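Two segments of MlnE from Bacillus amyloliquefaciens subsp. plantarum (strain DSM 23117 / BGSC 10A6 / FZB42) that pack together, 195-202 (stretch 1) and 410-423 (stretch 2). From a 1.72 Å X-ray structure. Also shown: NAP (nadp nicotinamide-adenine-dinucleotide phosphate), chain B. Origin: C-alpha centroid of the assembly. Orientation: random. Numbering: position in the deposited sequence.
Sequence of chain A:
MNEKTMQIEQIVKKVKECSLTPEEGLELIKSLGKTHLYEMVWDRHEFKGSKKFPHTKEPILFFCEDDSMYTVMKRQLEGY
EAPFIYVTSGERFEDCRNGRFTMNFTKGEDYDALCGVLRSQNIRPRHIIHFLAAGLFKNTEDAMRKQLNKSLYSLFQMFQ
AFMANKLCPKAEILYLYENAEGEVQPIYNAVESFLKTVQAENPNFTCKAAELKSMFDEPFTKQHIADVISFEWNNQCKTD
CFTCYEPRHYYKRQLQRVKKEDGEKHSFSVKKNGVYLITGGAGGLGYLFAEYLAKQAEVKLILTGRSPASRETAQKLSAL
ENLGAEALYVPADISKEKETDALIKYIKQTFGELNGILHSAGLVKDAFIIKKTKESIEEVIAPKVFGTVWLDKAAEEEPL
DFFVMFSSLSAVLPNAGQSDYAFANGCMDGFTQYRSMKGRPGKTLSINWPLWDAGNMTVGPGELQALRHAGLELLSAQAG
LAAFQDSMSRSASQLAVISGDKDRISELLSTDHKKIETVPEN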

ATOM      1  N   LEU A 195       2.998   8.981   3.131  1.00 25.91           N
ATOM      2  CA  LEU A 195       3.522  10.344   2.998  1.00 26.60           C
ATOM      3  C   LEU A 195       2.628  11.248   2.162  1.00 27.94           C
ATOM      4  O   LEU A 195       2.489  12.465   2.440  1.00 28.72           O
ATOM      5  CB  LEU A 195       4.931  10.328   2.364  1.00 27.12           C
ATOM      6  CG  LEU A 195       6.014   9.605   3.177  1.00 27.08           C
ATOM      7  CD1 LEU A 195       7.282   9.405   2.383  1.00 28.94           C
ATOM      8  CD2 LEU A 195       6.304  10.405   4.441  1.00 27.36           C
ATOM      9  N   LYS A 196       2.059  10.706   1.114  1.00 27.99           N
ATOM     10  CA  LYS A 196       1.141  11.487   0.272  1.00 30.51           C
ATOM     11  C   LYS A 196      -0.018  11.940   1.130  1.00 27.99           C
ATOM     12  O   LYS A 196      -0.512  13.035   0.964  1.00 28.61           O
ATOM     13  CB  LYS A 196       0.547  10.638  -0.844  1.00 31.79           C
ATOM     14  CG  LYS A 196       1.455  10.440  -2.019  1.00 37.11           C
ATOM     15  CD  LYS A 196       0.685   9.574  -3.020  1.00 38.56           C
ATOM     16  CE  LYS A 196       1.211   9.775  -4.402  1.00 42.11           C
ATOM     17  NZ  LYS A 196       0.906   8.507  -5.098  1.00 44.59           N
ATOM     18  N   THR A 197      -0.449  11.099   2.057  1.00 26.90           N
ATOM     19  CA  THR A 197      -1.601  11.543   2.897  1.00 30.75           C
ATOM     20  C   THR A 197      -1.182  12.507   4.008  1.00 31.41           C
ATOM     21  O   THR A 197      -1.896  13.454   4.282  1.00 31.61           O
ATOM     22  CB  THR A 197      -2.703  10.473   3.191  1.00 36.39           C
ATOM     23  OG1 THR A 197      -3.480  10.685   4.450  1.00 37.70           O
ATOM     24  CG2 THR A 197      -2.322   9.110   2.875  1.00 27.31           C
ATOM     25  N   VAL A 198       0.025  12.341   4.570  1.00 30.18           N
ATOM     26  CA  VAL A 198       0.564  13.389   5.493  1.00 30.44           C
ATOM     27  C   VAL A 198       0.541  14.745   4.785  1.00 29.86           C
ATOM     28  O   VAL A 198       0.121  15.779   5.359  1.00 31.75           O
ATOM     29  CB  VAL A 198       1.993  13.042   5.948  1.00 35.18           C
ATOM     30  CG1 VAL A 198       2.694  14.226   6.590  1.00 35.29           C
ATOM     31  CG2 VAL A 198       1.948  11.823   6.851  1.00 37.50           C
ATOM     32  N   GLN A 199       1.033  14.764   3.550  1.00 28.33           N
ATOM     33  CA  GLN A 199       1.088  15.989   2.817  1.00 30.00           C
ATOM     34  C   GLN A 199      -0.342  16.572   2.579  1.00 33.74           C
ATOM     35  O   GLN A 199      -0.516  17.775   2.601  1.00 29.68           O
ATOM     36  CB  GLN A 199       1.818  15.818   1.500  1.00 32.15           C
ATOM     37  CG  GLN A 199       2.176  17.146   0.859  1.00 32.25           C
ATOM     38  CD  GLN A 199       3.165  17.091  -0.291  1.00 35.46           C
ATOM     39  OE1 GLN A 199       3.125  17.911  -1.171  1.00 49.46           O
ATOM     40  NE2 GLN A 199       4.019  16.155  -0.298  1.00 32.10           N
ATOM     41  N   ALA A 200      -1.334  15.710   2.344  1.00 31.23           N
ATOM     42  CA  ALA A 200      -2.717  16.201   2.136  1.00 32.08           C
ATOM     43  C   ALA A 200      -3.258  16.767   3.443  1.00 32.91           C
ATOM     44  O   ALA A 200      -3.984  17.747   3.440  1.00 36.95           O
ATOM     45  CB  ALA A 200      -3.601  15.087   1.639  1.00 34.16           C
ATOM     46  N   GLU A 201      -2.879  16.172   4.580  1.00 30.51           N
ATOM     47  CA  GLU A 201      -3.276  16.662   5.877  1.00 33.52           C
ATOM     48  C   GLU A 201      -2.542  17.896   6.310  1.00 33.10           C
ATOM     49  O   GLU A 201      -3.119  18.712   7.022  1.00 35.30           O
ATOM     50  CB  GLU A 201      -3.091  15.576   6.918  1.00 33.04           C
ATOM     51  CG  GLU A 201      -4.028  14.416   6.711  1.00 33.62           C
ATOM     52  CD  GLU A 201      -3.864  13.316   7.726  1.00 31.08           C
ATOM     53  OE1 GLU A 201      -3.135  13.490   8.769  1.00 31.16           O
ATOM     54  OE2 GLU A 201      -4.463  12.244   7.459  1.00 33.32           O
ATOM     55  N   ASN A 202      -1.251  18.009   5.976  1.00 31.49           N
ATOM     56  CA  ASN A 202      -0.485  19.209   6.300  1.00 33.30           C
ATOM     57  C   ASN A 202       0.328  19.666   5.105  1.00 33.23           C
ATOM     58  O   ASN A 202       1.483  19.234   4.906  1.00 31.06           O
ATOM     59  CB  ASN A 202       0.353  19.058   7.557  1.00 36.00           C
ATOM     60  CG  ASN A 202       1.118  20.354   7.872  1.00 37.96           C
ATOM     61  OD1 ASN A 202       0.939  21.383   7.196  1.00 38.47           O
ATOM     62  ND2 ASN A 202       2.040  20.285   8.831  1.00 38.99           N
ATOM     63  N   SER A 410      -7.070   4.806  -2.472  1.00 27.09           N
ATOM     64  CA  SER A 410      -6.390   5.597  -1.461  1.00 28.04           C
ATOM     65  C   SER A 410      -4.853   5.352  -1.402  1.00 30.42           C
ATOM     66  O   SER A 410      -4.126   6.212  -0.939  1.00 29.50           O
ATOM     67  CB  SER A 410      -7.006   5.399  -0.092  1.00 29.06           C
ATOM     68  OG  SER A 410      -6.607   4.153   0.497  1.00 29.94           O
ATOM     69  N   ALA A 411      -4.387   4.195  -1.906  1.00 29.43           N
ATOM     70  CA  ALA A 411      -2.927   3.917  -1.936  1.00 31.14           C
ATOM     71  C   ALA A 411      -2.219   4.850  -2.907  1.00 30.66           C
ATOM     72  O   ALA A 411      -1.003   5.163  -2.789  1.00 29.14           O
ATOM     73  CB  ALA A 411      -2.676   2.439  -2.280  1.00 28.08           C
ATOM     74  N   VAL A 412      -2.969   5.341  -3.861  1.00 29.38           N
ATOM     75  CA  VAL A 412      -2.453   6.160  -4.932  1.00 30.32           C
ATOM     76  C   VAL A 412      -2.894   7.609  -4.884  1.00 35.55           C
ATOM     77  O   VAL A 412      -2.113   8.497  -5.205  1.00 35.70           O
ATOM     78  CB  VAL A 412      -2.811   5.532  -6.321  1.00 34.77           C
ATOM     79  CG1 VAL A 412      -2.310   6.454  -7.395  1.00 42.64           C
ATOM     80  CG2 VAL A 412      -2.093   4.185  -6.490  1.00 34.65           C
ATOM     81  N   LEU A 413      -4.146   7.861  -4.489  1.00 31.59           N
ATOM     82  CA  LEU A 413      -4.654   9.196  -4.371  1.00 33.38           C
ATOM     83  C   LEU A 413      -5.290   9.255  -2.979  1.00 35.23           C
ATOM     84  O   LEU A 413      -6.516   9.054  -2.816  1.00 39.58           O
ATOM     85  CB  LEU A 413      -5.734   9.396  -5.443  1.00 36.39           C
ATOM     86  CG  LEU A 413      -5.367   9.202  -6.922  1.00 38.35           C
ATOM     87  CD1 LEU A 413      -6.632   8.999  -7.758  1.00 39.28           C
ATOM     88  CD2 LEU A 413      -4.556  10.382  -7.439  1.00 42.68           C
ATOM     89  N   PRO A 414      -4.497   9.491  -1.950  1.00 40.62           N
ATOM     90  CA  PRO A 414      -5.215   9.376  -0.657  1.00 45.37           C
ATOM     91  C   PRO A 414      -5.961  10.613  -0.244  1.00 35.70           C
ATOM     92  O   PRO A 414      -5.850  11.654  -0.868  1.00 37.27           O
ATOM     93  CB  PRO A 414      -4.138   8.991   0.362  1.00 48.79           C
ATOM     94  CG  PRO A 414      -2.852   9.405  -0.295  1.00 48.38           C
ATOM     95  CD  PRO A 414      -3.044   9.352  -1.793  1.00 51.63           C
ATOM     96  N   ASN A 415      -6.829  10.438   0.713  1.00 37.91           N
ATOM     97  CA  ASN A 415      -7.487  11.565   1.295  1.00 45.57           C
ATOM     98  C   ASN A 415      -7.022  11.671   2.684  1.00 36.97           C
ATOM     99  O   ASN A 415      -6.712  10.666   3.352  1.00 31.99           O
ATOM    100  CB  ASN A 415      -9.020  11.419   1.222  1.00 52.59           C
ATOM    101  CG  ASN A 415      -9.471  11.172  -0.204  1.00 63.60           C
ATOM    102  OD1 ASN A 415      -9.667  12.119  -0.956  1.00 52.37           O
ATOM    103  ND2 ASN A 415      -9.490   9.892  -0.619  1.00 65.86           N
ATOM    104  N   ALA A 416      -7.015  12.919   3.107  1.00 38.80           N
ATOM    105  CA  ALA A 416      -6.806  13.262   4.473  1.00 33.82           C
ATOM    106  C   ALA A 416      -7.546  12.307   5.419  1.00 34.00           C
ATOM    107  O   ALA A 416      -8.723  11.999   5.225  1.00 34.18           O
ATOM    108  CB  ALA A 416      -7.209  14.715   4.663  1.00 37.14           C
ATOM    109  N   GLY A 417      -6.880  11.799   6.446  1.00 30.65           N
ATOM    110  CA  GLY A 417      -7.519  10.868   7.364  1.00 31.40           C
ATOM    111  C   GLY A 417      -7.313   9.374   7.115  1.00 32.14           C
ATOM    112  O   GLY A 417      -7.611   8.566   7.969  1.00 32.61           O
ATOM    113  N   GLN A 418      -6.731   9.015   5.987  1.00 30.66           N
ATOM    114  CA  GLN A 418      -6.609   7.594   5.633  1.00 33.32           C
ATOM    115  C   GLN A 418      -5.141   7.174   5.583  1.00 31.53           C
ATOM    116  O   GLN A 418      -4.806   6.287   4.793  1.00 29.02           O
ATOM    117  CB  GLN A 418      -7.142   7.395   4.232  1.00 36.16           C
ATOM    118  CG  GLN A 418      -8.504   7.957   3.924  1.00 44.84           C
ATOM    119  CD  GLN A 418      -8.881   7.632   2.464  1.00 49.53           C
ATOM    120  OE1 GLN A 418      -8.430   8.286   1.477  1.00 45.18           O
ATOM    121  NE2 GLN A 418      -9.678   6.593   2.326  1.00 41.25           N
ATOM    122  N   SER A 419      -4.260   7.789   6.376  1.00 28.10           N
ATOM    123  CA  SER A 419      -2.815   7.568   6.141  1.00 29.31           C
ATOM    124  C   SER A 419      -2.362   6.077   6.309  1.00 27.89           C
ATOM    125  O   SER A 419      -1.569   5.575   5.493  1.00 27.77           O
ATOM    126  CB  SER A 419      -1.975   8.497   6.995  1.00 28.02           C
ATOM    127  OG  SER A 419      -2.211   8.243   8.327  1.00 26.43           O
ATOM    128  N   ASP A 420      -2.841   5.418   7.342  1.00 26.54           N
ATOM    129  CA  ASP A 420      -2.489   4.055   7.676  1.00 27.44           C
ATOM    130  C   ASP A 420      -3.229   3.095   6.758  1.00 29.87           C
ATOM    131  O   ASP A 420      -2.659   2.098   6.296  1.00 26.27           O
ATOM    132  CB  ASP A 420      -2.752   3.676   9.128  1.00 29.02           C
ATOM    133  CG  ASP A 420      -4.133   4.155   9.655  1.00 31.07           C
ATOM    134  OD1 ASP A 420      -4.803   4.953   8.965  1.00 36.91           O
ATOM    135  OD2 ASP A 420      -4.522   3.706  10.728  1.00 30.13           O
ATOM    136  N   TYR A 421      -4.459   3.451   6.413  1.00 28.21           N
ATOM    137  CA  TYR A 421      -5.257   2.663   5.437  1.00 29.36           C
ATOM    138  C   TYR A 421      -4.594   2.690   4.063  1.00 26.94           C
ATOM    139  O   TYR A 421      -4.482   1.649   3.391  1.00 26.65           O
ATOM    140  CB  TYR A 421      -6.690   3.216   5.372  1.00 28.02           C
ATOM    141  CG  TYR A 421      -7.660   2.474   4.491  1.00 29.57           C
ATOM    142  CD1 TYR A 421      -8.199   1.239   4.871  1.00 29.67           C
ATOM    143  CD2 TYR A 421      -8.111   3.047   3.310  1.00 30.81           C
ATOM    144  CE1 TYR A 421      -9.102   0.559   4.059  1.00 31.56           C
ATOM    145  CE2 TYR A 421      -9.035   2.381   2.503  1.00 31.93           C
ATOM    146  CZ  TYR A 421      -9.514   1.158   2.886  1.00 33.71           C
ATOM    147  OH  TYR A 421     -10.414   0.557   2.063  1.00 40.00           O
ATOM    148  N   ALA A 422      -4.166   3.873   3.623  1.00 27.49           N
ATOM    149  CA  ALA A 422      -3.494   4.056   2.355  1.00 25.29           C
ATOM    150  C   ALA A 422      -2.206   3.220   2.346  1.00 27.14           C
ATOM    151  O   ALA A 422      -1.962   2.484   1.389  1.00 25.26           O
ATOM    152  CB  ALA A 422      -3.207   5.515   2.121  1.00 28.49           C
ATOM    153  N   PHE A 423      -1.440   3.277   3.449  1.00 26.73           N
ATOM    154  CA  PHE A 423      -0.225   2.479   3.596  1.00 26.80           C
ATOM    155  C   PHE A 423      -0.526   0.973   3.492  1.00 28.99           C
ATOM    156  O   PHE A 423       0.168   0.239   2.774  1.00 24.82           O
ATOM    157  CB  PHE A 423       0.443   2.791   4.939  1.00 25.23           C
ATOM    158  CG  PHE A 423       1.560   1.857   5.287  1.00 24.67           C
ATOM    159  CD1 PHE A 423       2.832   2.104   4.792  1.00 26.69           C
ATOM    160  CD2 PHE A 423       1.343   0.729   5.997  1.00 25.94           C
ATOM    161  CE1 PHE A 423       3.886   1.285   5.080  1.00 28.68           C
ATOM    162  CE2 PHE A 423       2.386  -0.170   6.231  1.00 29.10           C
ATOM    163  CZ  PHE A 423       3.665   0.137   5.790  1.00 29.62           C
TER
HETATM  164  PA  NAP B 601     -16.613  -4.530   4.987  1.00 37.79           P
HETATM  165  O1A NAP B 601     -18.091  -4.837   4.626  1.00 39.96           O
HETATM  166  O2A NAP B 601     -16.189  -4.013   6.350  1.00 38.21           O
HETATM  167  O5B NAP B 601     -15.907  -5.965   4.814  1.00 34.52           O
HETATM  168  C5B NAP B 601     -14.577  -6.144   5.284  1.00 34.33           C
HETATM  169  C4B NAP B 601     -14.648  -7.422   6.081  1.00 32.59           C
HETATM  170  O4B NAP B 601     -13.326  -7.687   6.598  1.00 31.32           O
HETATM  171  C3B NAP B 601     -15.580  -7.369   7.323  1.00 37.75           C
HETATM  172  O3B NAP B 601     -16.707  -8.232   7.142  1.00 36.49           O
HETATM  173  C2B NAP B 601     -14.710  -7.898   8.474  1.00 34.25           C
HETATM  174  O2B NAP B 601     -15.415  -8.811   9.267  1.00 33.34           O
HETATM  175  C1B NAP B 601     -13.502  -8.513   7.728  1.00 32.37           C
HETATM  176  N9A NAP B 601     -12.251  -8.476   8.472  1.00 33.48           N
HETATM  177  C8A NAP B 601     -11.617  -7.370   9.024  1.00 32.99           C
HETATM  178  N7A NAP B 601     -10.478  -7.741   9.705  1.00 31.38           N
HETATM  179  C5A NAP B 601     -10.340  -9.070   9.523  1.00 31.69           C
HETATM  180  C6A NAP B 601      -9.399 -10.079   9.953  1.00 31.87           C
HETATM  181  N6A NAP B 601      -8.312  -9.666  10.684  1.00 36.22           N
HETATM  182  N1A NAP B 601      -9.663 -11.423   9.628  1.00 29.97           N
HETATM  183  C2A NAP B 601     -10.747 -11.752   8.902  1.00 33.64           C
HETATM  184  N3A NAP B 601     -11.672 -10.852   8.467  1.00 35.38           N
HETATM  185  C4A NAP B 601     -11.530  -9.552   8.743  1.00 32.23           C
HETATM  186  O3  NAP B 601     -15.942  -3.554   3.866  1.00 39.12           O
HETATM  187  PN  NAP B 601     -16.172  -3.611   2.261  1.00 41.92           P
HETATM  188  O1N NAP B 601     -16.808  -2.316   1.789  1.00 44.91           O
HETATM  189  O2N NAP B 601     -16.659  -5.007   1.968  1.00 40.25           O
HETATM  190  O5D NAP B 601     -14.692  -3.576   1.611  1.00 47.23           O
HETATM  191  C5D NAP B 601     -14.010  -4.861   1.528  1.00 47.29           C
HETATM  192  C4D NAP B 601     -12.560  -4.711   1.048  1.00 45.78           C
HETATM  193  O4D NAP B 601     -12.463  -3.934  -0.137  1.00 42.29           O
HETATM  194  C3D NAP B 601     -11.746  -3.971   2.118  1.00 46.67           C
HETATM  195  O3D NAP B 601     -10.497  -4.620   2.271  1.00 40.74           O
HETATM  196  C2D NAP B 601     -11.611  -2.552   1.596  1.00 49.10           C
HETATM  197  O2D NAP B 601     -10.423  -1.883   2.105  1.00 49.66           O
HETATM  198  C1D NAP B 601     -11.669  -2.726   0.051  1.00 46.46           C
HETATM  199  N1N NAP B 601     -12.224  -1.500  -0.578  1.00 48.81           N
HETATM  200  C2N NAP B 601     -13.572  -1.199  -0.497  1.00 47.89           C
HETATM  201  C3N NAP B 601     -14.155  -0.050  -1.062  1.00 47.03           C
HETATM  202  C7N NAP B 601     -15.677   0.249  -0.968  1.00 50.30           C
HETATM  203  O7N NAP B 601     -16.138   1.301  -1.419  1.00 41.04           O
HETATM  204  N7N NAP B 601     -16.558  -0.606  -0.429  1.00 47.65           N
HETATM  205  C4N NAP B 601     -13.293   0.846  -1.711  1.00 41.10           C
HETATM  206  C5N NAP B 601     -11.921   0.563  -1.755  1.00 45.13           C
HETATM  207  C6N NAP B 601     -11.404  -0.624  -1.204  1.00 47.13           C
HETATM  208  P2B NAP B 601     -15.059  -9.139  10.838  1.00 36.08           P
HETATM  209  O1X NAP B 601     -15.138  -7.849  11.643  1.00 36.16           O
HETATM  210  O2X NAP B 601     -16.098 -10.227  11.259  1.00 36.27           O
HETATM  211  O3X NAP B 601     -13.652  -9.669  10.827  1.00 39.49           O
HETATM  212  O   HOH W   1       1.265   6.197  -3.850  1.00 41.73           O
HETATM  213  O   HOH W   2      -4.446   9.840   8.467  1.00 26.25           O

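The contact buries 436 Å², summed over both sides, and pairs one helical face of stretch 1 with the loop of stretch 2 and the first turn of its helix. Lys-196, Thr-197 and Ala-200 direct CA-to-CB toward that loop. Lys-196 leaves the backbone at chi1 -80° (m) and then runs t, t, t; this extension carries NZ to Val-412 O (3.0 Å), where it donates a hydrogen bond, and to water 1 (2.6 Å from NZ), which in turn donates to Ala-411 O (2.7 Å). Its aliphatic base is used too, with CB 3.7 Å from Pro-414 CG.

Thr-197, buried, has chi1 154° (t). Its CG2 packs tightly on Pro-414 CB (3.1 Å) and lies 3.8 Å from Ala-422 CB, while OG1 donates a weak hydrogen bond to Asn-415 O (3.4 Å). Small Ala-200 sets CB 4.3 Å from Ala-416 N.

Glu-201 starts sideways, but m, t rotamers bring its carboxylate to the type II turn Asn-415 to Gln-418. Gly-417 N donates to OE2 (2.7 Å, 157°), and water 2 joins OE2 (2.6 Å) to Ser-419 N (2.9 Å). Gly-417 has phi/psi 96/-9, where a CB would jam against the preceding carbonyl. Gln-418 (m, t) braces the turn: its OE1 accepts from Asn-415 N and ND2, both at 2.8 Å.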